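PDB 1Z24: insecticyanin A form from Manduca sexta, which binds the blue bile pigment biliverdin IX gamma in a lipocalin pocket and, together with carotenes, gives hornworms their green camouflage. Local coordinates for residues G1-K13 and Y117-H131. Numbering follows the deposited sequence.
With BLV (biliverdin IX gamma chromophore), chain B.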
ATOM      1  N   GLY A   1     -21.897   2.256  -2.441  1.00100.00           N
ATOM      2  CA  GLY A   1     -20.926   1.639  -3.338  1.00 44.30           C
ATOM      3  C   GLY A   1     -19.771   1.065  -2.529  1.00 29.43           C
ATOM      4  O   GLY A   1     -19.534   1.477  -1.373  1.00 50.76           O
ATOM      5  N   ASP A   2     -19.066   0.111  -3.123  1.00 33.90           N
ATOM      6  CA  ASP A   2     -17.952  -0.476  -2.418  1.00 32.50           C
ATOM      7  C   ASP A   2     -16.877   0.541  -2.354  1.00 28.84           C
ATOM      8  O   ASP A   2     -16.879   1.446  -3.153  1.00 26.76           O
ATOM      9  CB  ASP A   2     -17.344  -1.727  -3.096  1.00 24.48           C
ATOM     10  CG  ASP A   2     -18.277  -2.898  -3.001  1.00 24.66           C
ATOM     11  OD1 ASP A   2     -19.428  -2.864  -2.658  1.00 29.52           O
ATOM     12  OD2 ASP A   2     -17.731  -3.956  -3.378  1.00 29.06           O
ATOM     13  N   ILE A   3     -15.966   0.369  -1.418  1.00 28.34           N
ATOM     14  CA  ILE A   3     -14.849   1.290  -1.267  1.00 30.09           C
ATOM     15  C   ILE A   3     -13.679   0.983  -2.230  1.00 20.84           C
ATOM     16  O   ILE A   3     -13.119  -0.110  -2.256  1.00 31.69           O
ATOM     17  CB  ILE A   3     -14.372   1.409   0.189  1.00 43.88           C
ATOM     18  CG1 ILE A   3     -15.485   1.917   1.071  1.00 30.36           C
ATOM     19  CG2 ILE A   3     -13.166   2.338   0.338  1.00 31.89           C
ATOM     20  CD1 ILE A   3     -15.500   1.129   2.343  1.00 42.05           C
ATOM     21  N   PHE A   4     -13.294   1.962  -3.037  1.00 27.43           N
ATOM     22  CA  PHE A   4     -12.190   1.793  -3.971  1.00 23.07           C
ATOM     23  C   PHE A   4     -11.096   2.766  -3.654  1.00 31.78           C
ATOM     24  O   PHE A   4     -11.308   3.853  -3.146  1.00 31.12           O
ATOM     25  CB  PHE A   4     -12.721   2.214  -5.370  1.00 24.16           C
ATOM     26  CG  PHE A   4     -13.340   1.094  -6.147  1.00 28.76           C
ATOM     27  CD1 PHE A   4     -14.685   0.783  -5.949  1.00 25.08           C
ATOM     28  CD2 PHE A   4     -12.556   0.360  -7.040  1.00 25.96           C
ATOM     29  CE1 PHE A   4     -15.254  -0.263  -6.676  1.00 30.32           C
ATOM     30  CE2 PHE A   4     -13.105  -0.678  -7.767  1.00 29.27           C
ATOM     31  CZ  PHE A   4     -14.458  -0.960  -7.587  1.00 20.95           C
ATOM     32  N   TYR A   5      -9.920   2.379  -3.952  1.00 25.13           N
ATOM     33  CA  TYR A   5      -8.783   3.234  -3.738  1.00 25.30           C
ATOM     34  C   TYR A   5      -7.957   3.073  -4.995  1.00 26.72           C
ATOM     35  O   TYR A   5      -8.049   2.048  -5.670  1.00 24.83           O
ATOM     36  CB  TYR A   5      -7.957   2.715  -2.631  1.00 20.68           C
ATOM     37  CG  TYR A   5      -8.639   2.733  -1.328  1.00 26.01           C
ATOM     38  CD1 TYR A   5      -8.656   3.915  -0.586  1.00 35.61           C
ATOM     39  CD2 TYR A   5      -9.251   1.597  -0.793  1.00 40.48           C
ATOM     40  CE1 TYR A   5      -9.252   3.979   0.683  1.00 28.21           C
ATOM     41  CE2 TYR A   5      -9.824   1.640   0.487  1.00 42.92           C
ATOM     42  CZ  TYR A   5      -9.806   2.827   1.234  1.00 36.38           C
ATOM     43  OH  TYR A   5     -10.362   2.929   2.482  1.00 32.39           O
ATOM     44  N   PRO A   6      -7.166   4.049  -5.342  1.00 25.42           N
ATOM     45  CA  PRO A   6      -6.391   3.944  -6.553  1.00 22.58           C
ATOM     46  C   PRO A   6      -5.245   2.988  -6.549  1.00 24.59           C
ATOM     47  O   PRO A   6      -4.659   2.723  -5.524  1.00 27.73           O
ATOM     48  CB  PRO A   6      -5.804   5.309  -6.837  1.00 25.47           C
ATOM     49  CG  PRO A   6      -6.005   6.128  -5.577  1.00 36.62           C
ATOM     50  CD  PRO A   6      -7.034   5.375  -4.715  1.00 28.29           C
ATOM     51  N   GLY A   7      -4.916   2.469  -7.719  1.00 24.14           N
ATOM     52  CA  GLY A   7      -3.781   1.571  -7.816  1.00 28.56           C
ATOM     53  C   GLY A   7      -4.062   0.125  -7.566  1.00 20.47           C
ATOM     54  O   GLY A   7      -5.209  -0.274  -7.403  1.00 26.85           O
ATOM     55  N   TYR A   8      -2.964  -0.639  -7.550  1.00 20.56           N
ATOM     56  CA  TYR A   8      -3.028  -2.082  -7.332  1.00 30.54           C
ATOM     57  C   TYR A   8      -3.244  -2.359  -5.870  1.00 30.57           C
ATOM     58  O   TYR A   8      -2.993  -1.491  -5.056  1.00 23.31           O
ATOM     59  CB  TYR A   8      -1.621  -2.723  -7.740  1.00 26.43           C
ATOM     60  CG  TYR A   8      -1.286  -2.579  -9.211  1.00 21.19           C
ATOM     61  CD1 TYR A   8      -1.940  -3.325 -10.175  1.00 21.27           C
ATOM     62  CD2 TYR A   8      -0.350  -1.666  -9.670  1.00 28.98           C
ATOM     63  CE1 TYR A   8      -1.649  -3.223 -11.540  1.00 20.41           C
ATOM     64  CE2 TYR A   8      -0.060  -1.520 -11.020  1.00 24.10           C
ATOM     65  CZ  TYR A   8      -0.714  -2.296 -11.973  1.00 35.03           C
ATOM     66  OH  TYR A   8      -0.441  -2.146 -13.329  1.00 29.38           O
ATOM     67  N   CYS A   9      -3.680  -3.568  -5.539  1.00 17.65           N
ATOM     68  CA  CYS A   9      -3.887  -3.907  -4.139  1.00 19.99           C
ATOM     69  C   CYS A   9      -2.566  -3.834  -3.463  1.00 26.37           C
ATOM     70  O   CYS A   9      -1.610  -4.152  -4.123  1.00 29.52           O
ATOM     71  CB  CYS A   9      -4.247  -5.422  -4.168  1.00 12.38           C
ATOM     72  SG  CYS A   9      -5.932  -5.593  -4.727  1.00 25.90           S
ATOM     73  N   PRO A  10      -2.486  -3.441  -2.189  1.00 29.05           N
ATOM     74  CA  PRO A  10      -1.207  -3.363  -1.498  1.00 28.92           C
ATOM     75  C   PRO A  10      -0.697  -4.709  -1.059  1.00 22.10           C
ATOM     76  O   PRO A  10      -1.409  -5.738  -1.036  1.00 27.60           O
ATOM     77  CB  PRO A  10      -1.442  -2.705  -0.149  1.00 21.52           C
ATOM     78  CG  PRO A  10      -2.933  -2.839   0.034  1.00 25.24           C
ATOM     79  CD  PRO A  10      -3.485  -2.759  -1.379  1.00 24.10           C
ATOM     80  N   ASP A  11       0.568  -4.695  -0.680  1.00 25.49           N
ATOM     81  CA  ASP A  11       1.124  -5.949  -0.228  1.00 20.08           C
ATOM     82  C   ASP A  11       0.472  -6.238   1.120  1.00 25.91           C
ATOM     83  O   ASP A  11       0.234  -5.347   1.930  1.00 29.69           O
ATOM     84  CB  ASP A  11       2.622  -5.735  -0.053  1.00 30.55           C
ATOM     85  CG  ASP A  11       3.464  -6.951   0.416  1.00 45.57           C
ATOM     86  OD1 ASP A  11       4.577  -6.822   0.923  1.00 72.15           O
ATOM     87  OD2 ASP A  11       2.882  -8.136   0.239  1.00 41.02           O
ATOM     88  N   VAL A  12       0.168  -7.479   1.365  1.00 27.99           N
ATOM     89  CA  VAL A  12      -0.439  -7.894   2.620  1.00 30.71           C
ATOM     90  C   VAL A  12      -0.142  -9.376   2.853  1.00 23.38           C
ATOM     91  O   VAL A  12      -0.056 -10.169   1.932  1.00 26.62           O
ATOM     92  CB  VAL A  12      -1.923  -7.634   2.577  1.00 43.33           C
ATOM     93  CG1 VAL A  12      -2.384  -8.189   1.308  1.00 35.18           C
ATOM     94  CG2 VAL A  12      -2.511  -8.609   3.549  1.00 48.79           C
ATOM     95  N   LYS A  13       0.056  -9.765   4.077  1.00 28.43           N
ATOM     96  CA  LYS A  13       0.347 -11.155   4.411  1.00 24.62           C
ATOM     97  C   LYS A  13      -0.631 -11.582   5.474  1.00 30.61           C
ATOM     98  O   LYS A  13      -0.710 -10.939   6.496  1.00 29.26           O
ATOM     99  CB  LYS A  13       1.756 -11.249   4.986  1.00 23.66           C
ATOM    100  CG  LYS A  13       2.101 -12.639   5.462  1.00 31.16           C
ATOM    101  CD  LYS A  13       3.357 -12.769   6.345  1.00 25.08           C
ATOM    102  CE  LYS A  13       3.036 -12.455   7.807  1.00 32.54           C
ATOM    103  NZ  LYS A  13       1.970 -13.274   8.453  1.00 28.59           N
ATOM    104  N   TYR A 117     -10.288 -10.267   5.152  1.00 22.58           N
ATOM    105  CA  TYR A 117     -10.185  -9.189   4.189  1.00 24.71           C
ATOM    106  C   TYR A 117      -9.980  -9.661   2.768  1.00 26.97           C
ATOM    107  O   TYR A 117      -9.719 -10.797   2.560  1.00 21.05           O
ATOM    108  CB  TYR A 117      -8.842  -8.561   4.613  1.00 20.44           C
ATOM    109  CG  TYR A 117      -8.038  -7.636   3.677  1.00 26.82           C
ATOM    110  CD1 TYR A 117      -8.123  -6.250   3.831  1.00 28.66           C
ATOM    111  CD2 TYR A 117      -7.185  -8.157   2.700  1.00 25.91           C
ATOM    112  CE1 TYR A 117      -7.393  -5.363   3.033  1.00 28.27           C
ATOM    113  CE2 TYR A 117      -6.436  -7.293   1.900  1.00 24.36           C
ATOM    114  CZ  TYR A 117      -6.539  -5.910   2.076  1.00 27.61           C
ATOM    115  OH  TYR A 117      -5.800  -5.080   1.295  1.00 29.66           O
ATOM    116  N   ASN A 118     -10.116  -8.781   1.796  1.00 27.07           N
ATOM    117  CA  ASN A 118      -9.894  -9.096   0.393  1.00 24.90           C
ATOM    118  C   ASN A 118      -9.643  -7.781  -0.341  1.00 36.27           C
ATOM    119  O   ASN A 118      -9.988  -6.736   0.168  1.00 22.96           O
ATOM    120  CB  ASN A 118     -10.768 -10.081  -0.365  1.00 15.15           C
ATOM    121  CG  ASN A 118     -11.805  -9.390  -1.219  1.00 14.85           C
ATOM    122  OD1 ASN A 118     -12.614  -8.579  -0.741  1.00 28.34           O
ATOM    123  ND2 ASN A 118     -11.821  -9.769  -2.472  1.00 27.77           N
ATOM    124  N   CYS A 119      -9.012  -7.854  -1.489  1.00 27.55           N
ATOM    125  CA  CYS A 119      -8.657  -6.740  -2.333  1.00 19.89           C
ATOM    126  C   CYS A 119      -8.919  -7.216  -3.720  1.00 28.44           C
ATOM    127  O   CYS A 119      -8.401  -8.230  -4.145  1.00 22.98           O
ATOM    128  CB  CYS A 119      -7.174  -6.272  -2.151  1.00 18.29           C
ATOM    129  SG  CYS A 119      -6.945  -4.760  -3.137  1.00 25.23           S
ATOM    130  N   ASP A 120      -9.770  -6.492  -4.400  1.00 28.06           N
ATOM    131  CA  ASP A 120     -10.188  -6.794  -5.760  1.00 26.91           C
ATOM    132  C   ASP A 120      -9.708  -5.713  -6.715  1.00 34.26           C
ATOM    133  O   ASP A 120     -10.169  -4.562  -6.647  1.00 24.27           O
ATOM    134  CB  ASP A 120     -11.721  -6.813  -5.685  1.00 26.77           C
ATOM    135  CG  ASP A 120     -12.388  -7.361  -6.926  1.00 39.12           C
ATOM    136  OD1 ASP A 120     -13.382  -8.067  -6.868  1.00 27.54           O
ATOM    137  OD2 ASP A 120     -11.813  -7.061  -8.063  1.00 26.92           O
ATOM    138  N   TYR A 121      -8.782  -6.080  -7.601  1.00 26.07           N
ATOM    139  CA  TYR A 121      -8.236  -5.098  -8.541  1.00 28.08           C
ATOM    140  C   TYR A 121      -9.011  -5.004  -9.859  1.00 27.05           C
ATOM    141  O   TYR A 121      -9.247  -6.013 -10.486  1.00 28.73           O
ATOM    142  CB  TYR A 121      -6.686  -5.268  -8.741  1.00 21.59           C
ATOM    143  CG  TYR A 121      -6.109  -4.238  -9.734  1.00 27.57           C
ATOM    144  CD1 TYR A 121      -5.918  -2.900  -9.395  1.00 28.49           C
ATOM    145  CD2 TYR A 121      -5.760  -4.587 -11.041  1.00 35.56           C
ATOM    146  CE1 TYR A 121      -5.438  -1.962 -10.303  1.00 24.81           C
ATOM    147  CE2 TYR A 121      -5.216  -3.689 -11.963  1.00 21.51           C
ATOM    148  CZ  TYR A 121      -5.093  -2.362 -11.589  1.00 25.84           C
ATOM    149  OH  TYR A 121      -4.636  -1.479 -12.470  1.00 32.27           O
ATOM    150  N   HIS A 122      -9.410  -3.797 -10.273  1.00 22.22           N
ATOM    151  CA  HIS A 122     -10.126  -3.542 -11.535  1.00 30.26           C
ATOM    152  C   HIS A 122      -9.169  -2.812 -12.495  1.00 31.83           C
ATOM    153  O   HIS A 122      -9.010  -1.617 -12.423  1.00 30.90           O
ATOM    154  CB  HIS A 122     -11.234  -2.566 -11.236  1.00 24.29           C
ATOM    155  CG  HIS A 122     -12.305  -3.246 -10.466  1.00 29.00           C
ATOM    156  ND1 HIS A 122     -13.571  -3.486 -11.003  1.00 51.24           N
ATOM    157  CD2 HIS A 122     -12.312  -3.721  -9.185  1.00 35.09           C
ATOM    158  CE1 HIS A 122     -14.305  -4.103 -10.050  1.00 37.94           C
ATOM    159  NE2 HIS A 122     -13.574  -4.260  -8.951  1.00 34.56           N
ATOM    160  N   PRO A 123      -8.500  -3.513 -13.376  1.00 32.28           N
ATOM    161  CA  PRO A 123      -7.558  -2.909 -14.293  1.00 29.96           C
ATOM    162  C   PRO A 123      -8.189  -1.856 -15.137  1.00 23.26           C
ATOM    163  O   PRO A 123      -7.548  -0.866 -15.454  1.00 26.70           O
ATOM    164  CB  PRO A 123      -7.024  -3.986 -15.178  1.00 32.76           C
ATOM    165  CG  PRO A 123      -7.779  -5.246 -14.783  1.00 26.94           C
ATOM    166  CD  PRO A 123      -8.847  -4.860 -13.773  1.00 31.12           C
ATOM    167  N   ASP A 124      -9.445  -2.082 -15.478  1.00 31.75           N
ATOM    168  CA  ASP A 124     -10.127  -1.085 -16.265  1.00 34.01           C
ATOM    169  C   ASP A 124     -10.329   0.193 -15.451  1.00 52.93           C
ATOM    170  O   ASP A 124     -10.697   1.219 -15.977  1.00 41.47           O
ATOM    171  CB  ASP A 124     -11.517  -1.473 -16.771  1.00 29.16           C
ATOM    172  CG  ASP A 124     -12.445  -1.854 -15.648  1.00 55.97           C
ATOM    173  OD1 ASP A 124     -13.532  -1.335 -15.533  1.00 81.79           O
ATOM    174  OD2 ASP A 124     -11.970  -2.772 -14.808  1.00 65.77           O
ATOM    175  N   LYS A 125     -10.116   0.176 -14.158  1.00 42.14           N
ATOM    176  CA  LYS A 125     -10.318   1.409 -13.439  1.00 28.17           C
ATOM    177  C   LYS A 125      -9.040   1.833 -12.797  1.00 24.15           C
ATOM    178  O   LYS A 125      -9.004   2.912 -12.254  1.00 28.80           O
ATOM    179  CB  LYS A 125     -11.281   1.303 -12.271  1.00 26.39           C
ATOM    180  CG  LYS A 125     -12.716   1.119 -12.773  1.00 43.76           C
ATOM    181  CD  LYS A 125     -13.754   0.811 -11.694  1.00100.00           C
ATOM    182  CE  LYS A 125     -13.567   1.659 -10.431  1.00100.00           C
ATOM    183  NZ  LYS A 125     -14.776   2.330  -9.895  1.00100.00           N
ATOM    184  N   LYS A 126      -8.014   0.970 -12.868  1.00 29.28           N
ATOM    185  CA  LYS A 126      -6.751   1.245 -12.232  1.00 29.77           C
ATOM    186  C   LYS A 126      -7.019   1.556 -10.768  1.00 28.92           C
ATOM    187  O   LYS A 126      -6.468   2.459 -10.198  1.00 25.04           O
ATOM    188  CB  LYS A 126      -5.855   2.290 -12.851  1.00 38.93           C
ATOM    189  CG  LYS A 126      -5.635   2.033 -14.349  1.00 36.22           C
ATOM    190  CD  LYS A 126      -4.159   1.791 -14.638  1.00 82.67           C
ATOM    191  CE  LYS A 126      -3.763   2.026 -16.091  1.00100.00           C
ATOM    192  NZ  LYS A 126      -3.706   0.783 -16.886  1.00100.00           N
ATOM    193  N   ALA A 127      -7.896   0.806 -10.148  1.00 25.92           N
ATOM    194  CA  ALA A 127      -8.205   1.016  -8.744  1.00 22.77           C
ATOM    195  C   ALA A 127      -8.661  -0.312  -8.158  1.00 27.18           C
ATOM    196  O   ALA A 127      -8.997  -1.265  -8.888  1.00 29.09           O
ATOM    197  CB  ALA A 127      -9.283   2.067  -8.595  1.00 18.67           C
ATOM    198  N   HIS A 128      -8.677  -0.402  -6.836  1.00 25.00           N
ATOM    199  CA  HIS A 128      -9.110  -1.644  -6.235  1.00 27.74           C
ATOM    200  C   HIS A 128     -10.121  -1.337  -5.180  1.00 27.72           C
ATOM    201  O   HIS A 128     -10.151  -0.243  -4.571  1.00 22.68           O
ATOM    202  CB  HIS A 128      -7.908  -2.489  -5.574  1.00 21.57           C
ATOM    203  CG  HIS A 128      -7.129  -1.622  -4.628  1.00 29.73           C
ATOM    204  ND1 HIS A 128      -6.246  -0.636  -5.095  1.00 26.12           N
ATOM    205  CD2 HIS A 128      -7.125  -1.582  -3.274  1.00 27.62           C
ATOM    206  CE1 HIS A 128      -5.752  -0.044  -4.014  1.00 24.20           C
ATOM    207  NE2 HIS A 128      -6.243  -0.575  -2.900  1.00 23.86           N
ATOM    208  N   SER A 129     -10.968  -2.331  -4.970  1.00 29.57           N
ATOM    209  CA  SER A 129     -11.953  -2.182  -3.922  1.00 28.06           C
ATOM    210  C   SER A 129     -11.446  -3.009  -2.727  1.00 35.86           C
ATOM    211  O   SER A 129     -10.734  -4.001  -2.904  1.00 29.45           O
ATOM    212  CB  SER A 129     -13.379  -2.597  -4.239  1.00 22.01           C
ATOM    213  OG  SER A 129     -13.419  -3.890  -4.841  1.00 27.62           O
ATOM    214  N   ILE A 130     -11.791  -2.615  -1.510  1.00 24.18           N
ATOM    215  CA  ILE A 130     -11.375  -3.334  -0.327  1.00 37.26           C
ATOM    216  C   ILE A 130     -12.585  -3.846   0.454  1.00 22.12           C
ATOM    217  O   ILE A 130     -13.578  -3.127   0.707  1.00 23.57           O
ATOM    218  CB  ILE A 130     -10.546  -2.416   0.610  1.00 26.01           C
ATOM    219  CG1 ILE A 130      -9.161  -1.999   0.009  1.00 15.99           C
ATOM    220  CG2 ILE A 130     -10.437  -3.059   2.002  1.00 26.70           C
ATOM    221  CD1 ILE A 130      -8.308  -3.212  -0.358  1.00 19.47           C
ATOM    222  N   HIS A 131     -12.513  -5.094   0.857  1.00 30.38           N
ATOM    223  CA  HIS A 131     -13.590  -5.642   1.652  1.00 20.68           C
ATOM    224  C   HIS A 131     -13.037  -6.162   2.968  1.00 27.46           C
ATOM    225  O   HIS A 131     -11.930  -6.689   2.996  1.00 24.66           O
ATOM    226  CB  HIS A 131     -14.423  -6.718   0.987  1.00 16.88           C
ATOM    227  CG  HIS A 131     -14.866  -6.214  -0.327  1.00 26.40           C
ATOM    228  ND1 HIS A 131     -14.252  -6.586  -1.518  1.00 22.54           N
ATOM    229  CD2 HIS A 131     -15.852  -5.333  -0.626  1.00 24.50           C
ATOM    230  CE1 HIS A 131     -14.916  -5.903  -2.510  1.00 20.49           C
ATOM    231  NE2 HIS A 131     -15.880  -5.153  -2.004  1.00 29.15           N
TER
HETATM  232  NA  BLV B 195     -17.950 -12.426  -0.036  1.00 24.15           N
HETATM  233  C1A BLV B 195     -17.674 -11.938  -1.269  1.00 24.98           C
HETATM  234  C2A BLV B 195     -16.264 -11.995  -1.616  1.00 28.95           C
HETATM  235  C3A BLV B 195     -15.650 -12.561  -0.538  1.00 17.72           C
HETATM  236  C4A BLV B 195     -16.718 -12.816   0.447  1.00 21.30           C
HETATM  237  CMA BLV B 195     -14.120 -12.828  -0.274  1.00  8.95           C
HETATM  238  OA  BLV B 195     -18.538 -11.510  -2.005  1.00 24.83           O
HETATM  239  CAA BLV B 195     -15.652 -11.483  -2.856  1.00 21.36           C
HETATM  240  CBA BLV B 195     -15.619 -10.000  -2.634  1.00 20.54           C
HETATM  241  CGA BLV B 195     -15.190  -9.320  -3.934  1.00 26.58           C
HETATM  242  O1A BLV B 195     -14.077  -8.900  -4.095  1.00 21.39           O
HETATM  243  O2A BLV B 195     -15.978  -9.237  -4.823  1.00 28.06           O
HETATM  244  CHB BLV B 195     -16.468 -13.357   1.707  1.00 24.83           C
HETATM  245  NB  BLV B 195     -18.707 -13.533   2.673  1.00 22.06           N
HETATM  246  C1B BLV B 195     -17.335 -13.472   2.781  1.00 23.55           C
HETATM  247  C2B BLV B 195     -16.920 -13.586   4.157  1.00 18.21           C
HETATM  248  C3B BLV B 195     -18.045 -13.707   4.863  1.00 32.10           C
HETATM  249  C4B BLV B 195     -19.170 -13.657   3.923  1.00 32.87           C
HETATM  250  CMB BLV B 195     -15.489 -13.582   4.673  1.00 18.64           C
HETATM  251  CAB BLV B 195     -18.143 -13.845   6.352  1.00 30.14           C
HETATM  252  CBB BLV B 195     -19.167 -13.116   6.906  1.00 27.45           C
HETATM  253  CHC BLV B 195     -20.509 -13.807   4.311  1.00 19.54           C
HETATM  254  NC  BLV B 195     -21.873 -13.533   2.328  1.00 23.44           N
HETATM  255  C1C BLV B 195     -21.667 -13.944   3.602  1.00 32.16           C
HETATM  256  C2C BLV B 195     -22.886 -14.535   4.176  1.00 21.57           C
HETATM  257  C3C BLV B 195     -23.872 -14.548   3.276  1.00 33.68           C
HETATM  258  C4C BLV B 195     -23.219 -13.897   2.069  1.00 24.84           C
HETATM  259  CMC BLV B 195     -22.956 -15.128   5.504  1.00 22.62           C
HETATM  260  CAC BLV B 195     -25.341 -15.011   3.296  1.00 26.95           C
HETATM  261  CBC BLV B 195     -25.971 -15.365   2.150  1.00 20.73           C
HETATM  262  CHD BLV B 195     -23.897 -13.580   0.840  1.00 28.77           C
HETATM  263  ND  BLV B 195     -22.027 -13.949  -0.732  1.00 25.23           N
HETATM  264  C1D BLV B 195     -23.380 -13.616  -0.439  1.00 32.09           C
HETATM  265  C2D BLV B 195     -24.125 -13.362  -1.711  1.00 31.24           C
HETATM  266  C3D BLV B 195     -23.239 -13.536  -2.750  1.00 38.77           C
HETATM  267  C4D BLV B 195     -21.983 -13.901  -2.120  1.00 32.57           C
HETATM  268  CMD BLV B 195     -25.560 -12.962  -1.874  1.00 24.53           C
HETATM  269  OD  BLV B 195     -20.983 -14.147  -2.750  1.00 27.26           O
HETATM  270  CAD BLV B 195     -23.525 -13.406  -4.193  1.00 21.94           C
HETATM  271  CBD BLV B 195     -23.661 -14.801  -4.773  1.00 20.54           C
HETATM  272  CGD BLV B 195     -23.746 -14.762  -6.343  1.00 35.73           C
HETATM  273  O1D BLV B 195     -24.808 -14.760  -6.878  1.00 31.02           O
HETATM  274  O2D BLV B 195     -22.745 -14.707  -7.033  1.00 29.54           O
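Tyr5 and His128 form an antiparallel hydrogen-bonded pair, with Tyr5 N 2.7 Å from His128 O and His128 N 2.8 Å from Tyr5 O, which adds the N-terminal strand 3-6 to strand 127-136 of the lipocalin barrel. Past this pairing, His128 ND1 donates to Gly7 O at 2.6 Å, reaching the oxygen from above its carbonyl plane. With CG between the backbone N and the carbonyl carbon (chi1 52°), the His128 ring is brought within bonding distance of Gly7 O, and Cys9 CA lies over the centre of one ring face.

A covalent link is made by the disulfide Cys9 SG to Cys119 SG, 2.1 Å long with chi3 -90°, which ties the N-terminal segment to strand 113-122 as well.

Among aromatic contacts, the Phe4 ring is sandwiched: Lys125 NZ sits 3.9 Å from its centroid in a cation-pi contact, Ser129 CB covers the opposite face, and the ring's edge meets the face of His122.

A chain of hydrogen bonds runs inward to the pigment. His131 NE2 donates to Asp2 OD2 at 2.6 Å (166° at the hydrogen), while His131 ND1 donates to Asn118 OD1 and Asn118 ND2 in turn donates to propionate oxygen O1A of the biliverdin, 2.9 Å away. A leucine in place of His131 would probably leave the Asp2 carboxylate without this donor and the Asn118 amide freer to turn. The chemistry thus implies that the N-terminal segment, though peripheral, is linked to the pigment's carboxylate by the chain Asp2–His131–Asn118, with Asp2 beyond the first shell.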